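Local coordinates for CcbJ (Streptomyces caelestis, PDB 4HGZ), which probably transfers a methyl group from S-adenosyl-L-methionine to a nitrogen atom of its substrate, as expected of an S-adenosyl-L-methionine-dependent N-methyltransferase, at residues A81-S92 / H107-G118; F120-Y130 / C152-L160. All blocks are in the same frame, centred on the assembly; numbering follows the deposited sequence.

Interaction 1 (A81-S92 / H107-G118); sequences ADLGVEVHGVES and HPNGNLVVPVLG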
# COMPACT_ATOMS: atom_id res chain seq x y z
N ALA C 81 -40.93 14.85 9.12
CA ALA C 81 -42.10 15.58 9.56
C ALA C 81 -42.60 16.48 8.44
O ALA C 81 -43.79 16.77 8.36
CB ALA C 81 -41.80 16.38 10.83
N ASP C 82 -41.68 16.90 7.57
CA ASP C 82 -42.06 17.72 6.40
C ASP C 82 -42.84 16.94 5.33
O ASP C 82 -43.52 17.55 4.50
CB ASP C 82 -40.82 18.38 5.76
CG ASP C 82 -40.27 19.53 6.60
OD1 ASP C 82 -41.05 20.21 7.31
OD2 ASP C 82 -39.04 19.77 6.53
N LEU C 83 -42.75 15.62 5.36
CA LEU C 83 -43.46 14.79 4.38
C LEU C 83 -44.77 14.26 4.95
O LEU C 83 -45.42 13.40 4.35
CB LEU C 83 -42.58 13.61 3.94
CG LEU C 83 -41.11 13.89 3.63
CD1 LEU C 83 -40.36 12.57 3.48
CD2 LEU C 83 -40.96 14.73 2.39
N GLY C 84 -45.14 14.78 6.12
CA GLY C 84 -46.39 14.40 6.79
C GLY C 84 -46.36 13.07 7.52
O GLY C 84 -47.41 12.48 7.79
N VAL C 85 -45.16 12.60 7.84
CA VAL C 85 -44.96 11.34 8.54
C VAL C 85 -44.80 11.53 10.05
O VAL C 85 -43.99 12.34 10.51
CB VAL C 85 -43.68 10.66 8.02
CG1 VAL C 85 -43.47 9.33 8.70
CG2 VAL C 85 -43.76 10.47 6.52
N GLU C 86 -45.57 10.78 10.84
CA GLU C 86 -45.44 10.84 12.30
C GLU C 86 -44.23 10.03 12.77
O GLU C 86 -44.16 8.81 12.55
CB GLU C 86 -46.71 10.35 12.99
CG GLU C 86 -46.67 10.49 14.50
CD GLU C 86 -47.92 9.96 15.19
OE1 GLU C 86 -48.98 9.85 14.54
OE2 GLU C 86 -47.85 9.66 16.40
N VAL C 87 -43.27 10.70 13.41
CA VAL C 87 -42.03 10.06 13.84
C VAL C 87 -41.85 10.03 15.36
O VAL C 87 -41.67 11.07 16.00
CB VAL C 87 -40.80 10.76 13.26
CG1 VAL C 87 -39.56 10.06 13.72
CG2 VAL C 87 -40.84 10.75 11.76
N HIS C 88 -41.88 8.83 15.93
CA HIS C 88 -41.44 8.63 17.30
C HIS C 88 -39.93 8.37 17.27
O HIS C 88 -39.47 7.46 16.58
CB HIS C 88 -42.17 7.43 17.90
CG HIS C 88 -43.65 7.60 17.92
ND1 HIS C 88 -44.49 6.72 18.57
CD2 HIS C 88 -44.45 8.55 17.38
CE1 HIS C 88 -45.74 7.12 18.42
NE2 HIS C 88 -45.74 8.24 17.71
N GLY C 89 -39.17 9.17 18.00
CA GLY C 89 -37.72 9.01 18.00
C GLY C 89 -37.12 8.66 19.35
O GLY C 89 -37.30 9.40 20.32
N VAL C 90 -36.41 7.54 19.40
CA VAL C 90 -35.71 7.13 20.61
C VAL C 90 -34.26 7.61 20.63
O VAL C 90 -33.56 7.50 19.63
CB VAL C 90 -35.71 5.60 20.75
CG1 VAL C 90 -34.89 5.19 21.96
CG2 VAL C 90 -37.13 5.08 20.87
N GLU C 91 -33.83 8.14 21.77
CA GLU C 91 -32.46 8.63 21.93
C GLU C 91 -32.03 8.53 23.40
O GLU C 91 -32.76 8.98 24.29
CB GLU C 91 -32.36 10.09 21.49
CG GLU C 91 -30.98 10.68 21.67
CD GLU C 91 -29.92 9.84 20.99
OE1 GLU C 91 -28.86 9.57 21.61
OE2 GLU C 91 -30.17 9.43 19.83
N SER C 92 -30.84 7.98 23.65
CA SER C 92 -30.33 7.79 25.00
C SER C 92 -29.62 9.02 25.56
O SER C 92 -29.53 9.19 26.77
CB SER C 92 -29.39 6.58 25.08
OG SER C 92 -28.31 6.71 24.18
N HIS C 107 -40.45 24.11 15.24
CA HIS C 107 -40.59 23.59 13.88
C HIS C 107 -42.04 23.60 13.40
O HIS C 107 -42.94 23.19 14.12
CB HIS C 107 -40.04 22.18 13.81
CG HIS C 107 -39.67 21.73 12.43
ND1 HIS C 107 -40.57 21.16 11.57
CD2 HIS C 107 -38.49 21.77 11.78
CE1 HIS C 107 -39.96 20.85 10.44
NE2 HIS C 107 -38.69 21.22 10.54
N PRO C 108 -42.26 24.05 12.16
CA PRO C 108 -43.60 24.13 11.59
C PRO C 108 -44.33 22.79 11.67
O PRO C 108 -45.55 22.75 11.75
CB PRO C 108 -43.33 24.49 10.12
CG PRO C 108 -42.00 25.16 10.13
CD PRO C 108 -41.22 24.46 11.20
N ASN C 109 -43.57 21.70 11.64
CA ASN C 109 -44.17 20.38 11.72
C ASN C 109 -43.68 19.56 12.91
O ASN C 109 -43.79 18.33 12.94
CB ASN C 109 -43.96 19.64 10.41
CG ASN C 109 -44.68 20.30 9.25
OD1 ASN C 109 -45.86 20.63 9.35
ND2 ASN C 109 -43.98 20.50 8.14
N GLY C 110 -43.15 20.25 13.92
CA GLY C 110 -42.68 19.60 15.12
C GLY C 110 -43.70 18.63 15.67
O GLY C 110 -43.35 17.56 16.14
N ASN C 111 -44.98 19.01 15.60
CA ASN C 111 -46.03 18.18 16.19
C ASN C 111 -46.05 16.76 15.62
O ASN C 111 -46.66 15.87 16.22
CB ASN C 111 -47.40 18.84 16.01
CG ASN C 111 -47.81 18.93 14.56
OD1 ASN C 111 -46.98 18.84 13.66
ND2 ASN C 111 -49.10 19.12 14.33
N LEU C 112 -45.41 16.53 14.48
CA LEU C 112 -45.30 15.17 13.95
C LEU C 112 -44.15 14.36 14.54
O LEU C 112 -43.99 13.18 14.22
CB LEU C 112 -45.20 15.18 12.43
CG LEU C 112 -46.46 15.65 11.69
CD1 LEU C 112 -46.22 15.68 10.21
CD2 LEU C 112 -47.64 14.76 12.02
N VAL C 113 -43.36 15.00 15.40
CA VAL C 113 -42.21 14.36 16.04
C VAL C 113 -42.42 14.05 17.53
O VAL C 113 -42.69 14.95 18.31
CB VAL C 113 -40.98 15.25 15.96
CG1 VAL C 113 -39.77 14.49 16.46
CG2 VAL C 113 -40.78 15.73 14.53
N VAL C 114 -42.27 12.79 17.91
CA VAL C 114 -42.51 12.38 19.28
C VAL C 114 -41.21 11.91 19.92
O VAL C 114 -40.79 10.77 19.73
CB VAL C 114 -43.53 11.24 19.33
CG1 VAL C 114 -43.84 10.85 20.76
CG2 VAL C 114 -44.79 11.65 18.60
N PRO C 115 -40.58 12.79 20.71
CA PRO C 115 -39.28 12.50 21.30
C PRO C 115 -39.38 11.49 22.44
O PRO C 115 -40.14 11.72 23.39
CB PRO C 115 -38.82 13.86 21.85
CG PRO C 115 -39.87 14.86 21.43
CD PRO C 115 -41.11 14.09 21.14
N VAL C 116 -38.63 10.40 22.36
CA VAL C 116 -38.64 9.40 23.42
C VAL C 116 -37.25 9.19 24.02
O VAL C 116 -36.38 8.60 23.38
CB VAL C 116 -39.12 8.05 22.90
CG1 VAL C 116 -39.16 7.03 24.04
CG2 VAL C 116 -40.47 8.19 22.22
N LEU C 117 -37.06 9.64 25.25
CA LEU C 117 -35.78 9.51 25.92
C LEU C 117 -35.63 8.14 26.54
O LEU C 117 -36.47 7.71 27.33
CB LEU C 117 -35.62 10.58 27.01
CG LEU C 117 -34.39 10.36 27.89
CD1 LEU C 117 -33.12 10.45 27.06
CD2 LEU C 117 -34.33 11.34 29.05
N GLY C 118 -34.54 7.45 26.21
CA GLY C 118 -34.24 6.18 26.82
C GLY C 118 -33.39 5.22 26.01
O GLY C 118 -33.04 5.49 24.86

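Interaction 2 (F120-Y130 / C152-L160); sequences FAKLDLGEQRY and CMRQARELL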
# COMPACT_ATOMS: atom_id res chain seq x y z
N PHE C 120 -33.27 1.89 24.09
CA PHE C 120 -34.30 1.17 23.37
C PHE C 120 -34.60 -0.20 23.98
O PHE C 120 -35.75 -0.63 24.02
CB PHE C 120 -33.90 0.99 21.91
CG PHE C 120 -34.94 0.30 21.08
CD1 PHE C 120 -36.24 0.77 21.06
CD2 PHE C 120 -34.61 -0.80 20.31
CE1 PHE C 120 -37.20 0.14 20.30
CE2 PHE C 120 -35.56 -1.44 19.53
CZ PHE C 120 -36.87 -0.97 19.53
N ALA C 121 -33.56 -0.87 24.45
CA ALA C 121 -33.69 -2.23 24.93
C ALA C 121 -34.60 -2.31 26.15
O ALA C 121 -35.15 -3.37 26.45
CB ALA C 121 -32.31 -2.80 25.24
N LYS C 122 -34.77 -1.18 26.84
CA LYS C 122 -35.48 -1.15 28.11
C LYS C 122 -36.80 -0.40 28.05
O LYS C 122 -37.65 -0.57 28.92
CB LYS C 122 -34.60 -0.56 29.21
CG LYS C 122 -33.55 -1.53 29.71
CD LYS C 122 -32.38 -0.83 30.37
CE LYS C 122 -31.39 -1.87 30.90
NZ LYS C 122 -30.13 -1.27 31.38
N LEU C 123 -36.97 0.43 27.03
CA LEU C 123 -38.22 1.20 26.88
C LEU C 123 -39.41 0.32 26.57
O LEU C 123 -39.34 -0.57 25.73
CB LEU C 123 -38.08 2.26 25.80
CG LEU C 123 -37.51 3.58 26.31
CD1 LEU C 123 -36.68 4.24 25.22
CD2 LEU C 123 -38.63 4.48 26.75
N ASP C 124 -40.51 0.56 27.28
CA ASP C 124 -41.75 -0.11 27.00
C ASP C 124 -42.60 0.80 26.12
O ASP C 124 -43.15 1.80 26.60
CB ASP C 124 -42.48 -0.42 28.30
CG ASP C 124 -43.78 -1.17 28.08
OD1 ASP C 124 -43.97 -1.70 26.97
OD2 ASP C 124 -44.60 -1.24 29.02
N LEU C 125 -42.69 0.47 24.84
CA LEU C 125 -43.42 1.32 23.90
C LEU C 125 -44.90 0.97 23.81
O LEU C 125 -45.65 1.58 23.04
CB LEU C 125 -42.77 1.28 22.52
CG LEU C 125 -41.51 2.13 22.42
CD1 LEU C 125 -40.87 1.97 21.06
CD2 LEU C 125 -41.81 3.60 22.70
N GLY C 126 -45.33 -0.01 24.60
CA GLY C 126 -46.74 -0.38 24.70
C GLY C 126 -47.30 -1.13 23.50
O GLY C 126 -46.57 -1.83 22.79
N GLU C 127 -48.60 -0.98 23.29
CA GLU C 127 -49.33 -1.66 22.23
C GLU C 127 -49.06 -1.02 20.87
O GLU C 127 -49.59 -1.47 19.85
CB GLU C 127 -50.83 -1.63 22.52
CG GLU C 127 -51.21 -2.19 23.87
CD GLU C 127 -51.18 -3.71 23.90
OE1 GLU C 127 -50.21 -4.32 23.40
OE2 GLU C 127 -52.14 -4.29 24.45
N GLN C 128 -48.27 0.04 20.87
CA GLN C 128 -47.96 0.75 19.65
C GLN C 128 -47.21 -0.14 18.67
O GLN C 128 -46.23 -0.81 19.04
CB GLN C 128 -47.09 1.97 19.93
CG GLN C 128 -46.89 2.85 18.71
CD GLN C 128 -48.20 3.47 18.22
OE1 GLN C 128 -48.80 4.30 18.92
NE2 GLN C 128 -48.65 3.07 17.04
N ARG C 129 -47.66 -0.15 17.43
CA ARG C 129 -46.92 -0.79 16.36
C ARG C 129 -46.56 0.25 15.32
O ARG C 129 -47.18 1.31 15.26
CB ARG C 129 -47.72 -1.92 15.74
CG ARG C 129 -47.99 -3.05 16.72
CD ARG C 129 -46.71 -3.75 17.10
NE ARG C 129 -46.98 -4.84 18.02
CZ ARG C 129 -46.97 -4.70 19.35
NH1 ARG C 129 -46.69 -3.53 19.89
NH2 ARG C 129 -47.25 -5.75 20.12
N TYR C 130 -45.54 -0.05 14.52
CA TYR C 130 -45.04 0.91 13.56
C TYR C 130 -44.98 0.31 12.16
O TYR C 130 -44.98 -0.91 11.99
CB TYR C 130 -43.65 1.37 13.97
CG TYR C 130 -43.62 2.14 15.27
CD1 TYR C 130 -43.64 3.53 15.27
CD2 TYR C 130 -43.57 1.48 16.49
CE1 TYR C 130 -43.62 4.24 16.45
CE2 TYR C 130 -43.55 2.19 17.68
CZ TYR C 130 -43.58 3.57 17.66
OH TYR C 130 -43.56 4.29 18.83
N CYS C 152 -31.68 -6.36 19.37
CA CYS C 152 -32.25 -5.12 18.89
C CYS C 152 -33.11 -5.37 17.65
O CYS C 152 -34.26 -4.92 17.58
CB CYS C 152 -31.15 -4.12 18.58
SG CYS C 152 -31.78 -2.58 17.90
N MET C 153 -32.57 -6.11 16.69
CA MET C 153 -33.33 -6.41 15.48
C MET C 153 -34.65 -7.07 15.87
O MET C 153 -35.70 -6.77 15.28
CB MET C 153 -32.53 -7.32 14.53
CG MET C 153 -31.15 -6.75 14.18
SD MET C 153 -30.20 -7.77 13.03
CE MET C 153 -30.82 -7.11 11.50
N ARG C 154 -34.59 -7.94 16.87
CA ARG C 154 -35.77 -8.66 17.32
C ARG C 154 -36.83 -7.75 17.96
O ARG C 154 -38.01 -7.87 17.64
CB ARG C 154 -35.39 -9.81 18.25
CG ARG C 154 -36.59 -10.62 18.75
CD ARG C 154 -36.16 -12.03 19.15
NE ARG C 154 -34.91 -12.03 19.92
CZ ARG C 154 -33.94 -12.92 19.77
NH1 ARG C 154 -34.04 -13.89 18.86
NH2 ARG C 154 -32.84 -12.84 20.52
N GLN C 155 -36.43 -6.84 18.83
CA GLN C 155 -37.39 -5.89 19.40
C GLN C 155 -38.05 -5.09 18.29
O GLN C 155 -39.24 -4.77 18.36
CB GLN C 155 -36.73 -4.90 20.34
CG GLN C 155 -36.02 -5.50 21.52
CD GLN C 155 -35.38 -4.41 22.36
OE1 GLN C 155 -34.19 -4.47 22.66
NE2 GLN C 155 -36.16 -3.40 22.70
N ALA C 156 -37.27 -4.75 17.27
CA ALA C 156 -37.78 -3.97 16.16
C ALA C 156 -38.78 -4.79 15.38
O ALA C 156 -39.80 -4.28 14.93
CB ALA C 156 -36.66 -3.50 15.27
N ARG C 157 -38.49 -6.08 15.20
CA ARG C 157 -39.41 -6.95 14.48
C ARG C 157 -40.78 -6.96 15.16
O ARG C 157 -41.82 -6.83 14.51
CB ARG C 157 -38.87 -8.38 14.41
CG ARG C 157 -39.81 -9.37 13.73
CD ARG C 157 -39.47 -10.79 14.12
NE ARG C 157 -40.38 -11.33 15.12
CZ ARG C 157 -40.02 -12.16 16.09
NH1 ARG C 157 -38.76 -12.56 16.20
NH2 ARG C 157 -40.92 -12.60 16.97
N GLU C 158 -40.76 -7.12 16.48
CA GLU C 158 -41.98 -7.29 17.26
C GLU C 158 -42.82 -6.02 17.35
O GLU C 158 -43.99 -6.06 17.73
CB GLU C 158 -41.64 -7.80 18.66
CG GLU C 158 -41.03 -9.20 18.67
CD GLU C 158 -40.44 -9.59 20.03
OE1 GLU C 158 -40.23 -8.69 20.88
OE2 GLU C 158 -40.18 -10.79 20.24
N LEU C 159 -42.23 -4.89 16.97
CA LEU C 159 -42.94 -3.61 16.97
C LEU C 159 -43.61 -3.29 15.63
O LEU C 159 -44.44 -2.37 15.55
CB LEU C 159 -41.99 -2.48 17.35
CG LEU C 159 -41.54 -2.45 18.80
CD1 LEU C 159 -40.41 -1.46 18.96
CD2 LEU C 159 -42.70 -2.07 19.70
N LEU C 160 -43.24 -4.03 14.58
CA LEU C 160 -43.81 -3.81 13.25
C LEU C 160 -45.25 -4.30 13.14
O LEU C 160 -45.62 -5.33 13.71
CB LEU C 160 -42.99 -4.53 12.19
CG LEU C 160 -41.50 -4.23 12.16
CD1 LEU C 160 -40.79 -5.14 11.16
CD2 LEU C 160 -41.28 -2.77 11.82

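Interaction 1 (A81-S92 / H107-G118)
Strands 87-91 and 113-117 pair in parallel, V87 beside V113 through E91 beside L117, at the end of the main sheet where 113-117 is the outermost strand of the chain. Six backbone bonds join them. They begin with V87 N to L112 O (2.7 Å), pass through V114 N to V87 O and G89 N to V114 O, and finish with G118 N to E91 O (3.0 Å). H88 and V114 extend abreast from the same face of the sheet: CG2 of V114 meets CD2 of the imidazole at 3.3 Å, while its CG1 lies over one ring face. NE2 of H88 donates to E86 OE2 (2.9 Å, 161°) and ND1 probably bonds Y130 OH, which together would hold the ring's rotation. With helix 94-106, the strands form a beta-alpha-beta unit of the Rossmann-like methyltransferase fold. The helix packs on the opposite face through P115 and L117. E91, an S-adenosyl-L-homocysteine-binding residue, closes strand 87-91, its carboxylate held by the backbone N of S93 and of G72. Before the strands, L112 lays CB against A81 CB (3.9 Å); with CG anti to its carbonyl carbon (chi1 -68°), the side chain carries CD1 to A81 O and the CA of G84. Nearby, N109 ND2 donates to D82 OD1 (3.1 Å) at its anti lone pair, the two planes 75° apart, and R51 takes the other carboxylate oxygen in a salt bridge.

Interaction 2 (F120-Y130 / C152-L160)
One face of the F120 ring carries the amide of Q155, whose NE2 sits 3.7 Å above the ring plane toward the rim; the two planes are only 8° apart, so the amide lies nearly flat over the ring. At the ring edge, in its plane, L159 CD1 reaches F120 CZ at 3.6 Å. C152 SG comes in obliquely to F120 CD2 at 4.1 Å, a sulfur-aromatic contact. The ring is turned to the helix because CG of F120 stands anti to the backbone N (chi1 -177°). The same Q155 amide also grips the backbone: NE2 donates to F120 O (3.1 Å), entering from above the carbonyl plane, while OE1 rests against A121 CA. The L125 and L159 side chains cross nearly perpendicularly, CD1 to CD1 at 4.0 Å. Farther along, the R129 guanidinium has E158 O over one face; in the guanidinium plane NH1 donates to Q128 O (2.9 Å), which helps to fix the group beside the backbone of E158. The aliphatic part of R129 (CB to CD) packs along the L159 carbonyl, which accepts the Y130 N-H (2.8 Å, 152°). With the backbone bond between Y130 and E161, this makes a parallel bridge of Y130 with L160, their side chains diverging. The C-terminal half of helix 146-159 is thus packed on the loop that leads into strand 130-135 of the central sheet. F120 is a residue of the S-adenosyl-L-homocysteine site, so this loop-helix packing backs one residue of the cofactor site, as in the Rossmann-like class I methyltransferase fold.

Along the chain the two contacts follow in series, both within the methyltransferase domain. Interaction 1 comes first, closing the loop that runs out of strand 87-91 through helix 94-106 and back along strand 113-117. Interaction 2 opens immediately afterwards, where the chain leaves that edge strand, and closes when, after strand 130-135, helix 146-159 comes back against residues 120-130. Neither loop encloses or crosses the other. Their centres are about 17 Å apart, yet they touch: besides the H88-Y130 pair, L123 packs against V90, V116 and G118. The edge strand 113-117 and its neighbour 87-91 are thus joined to the helix-covered loop beside the cofactor site.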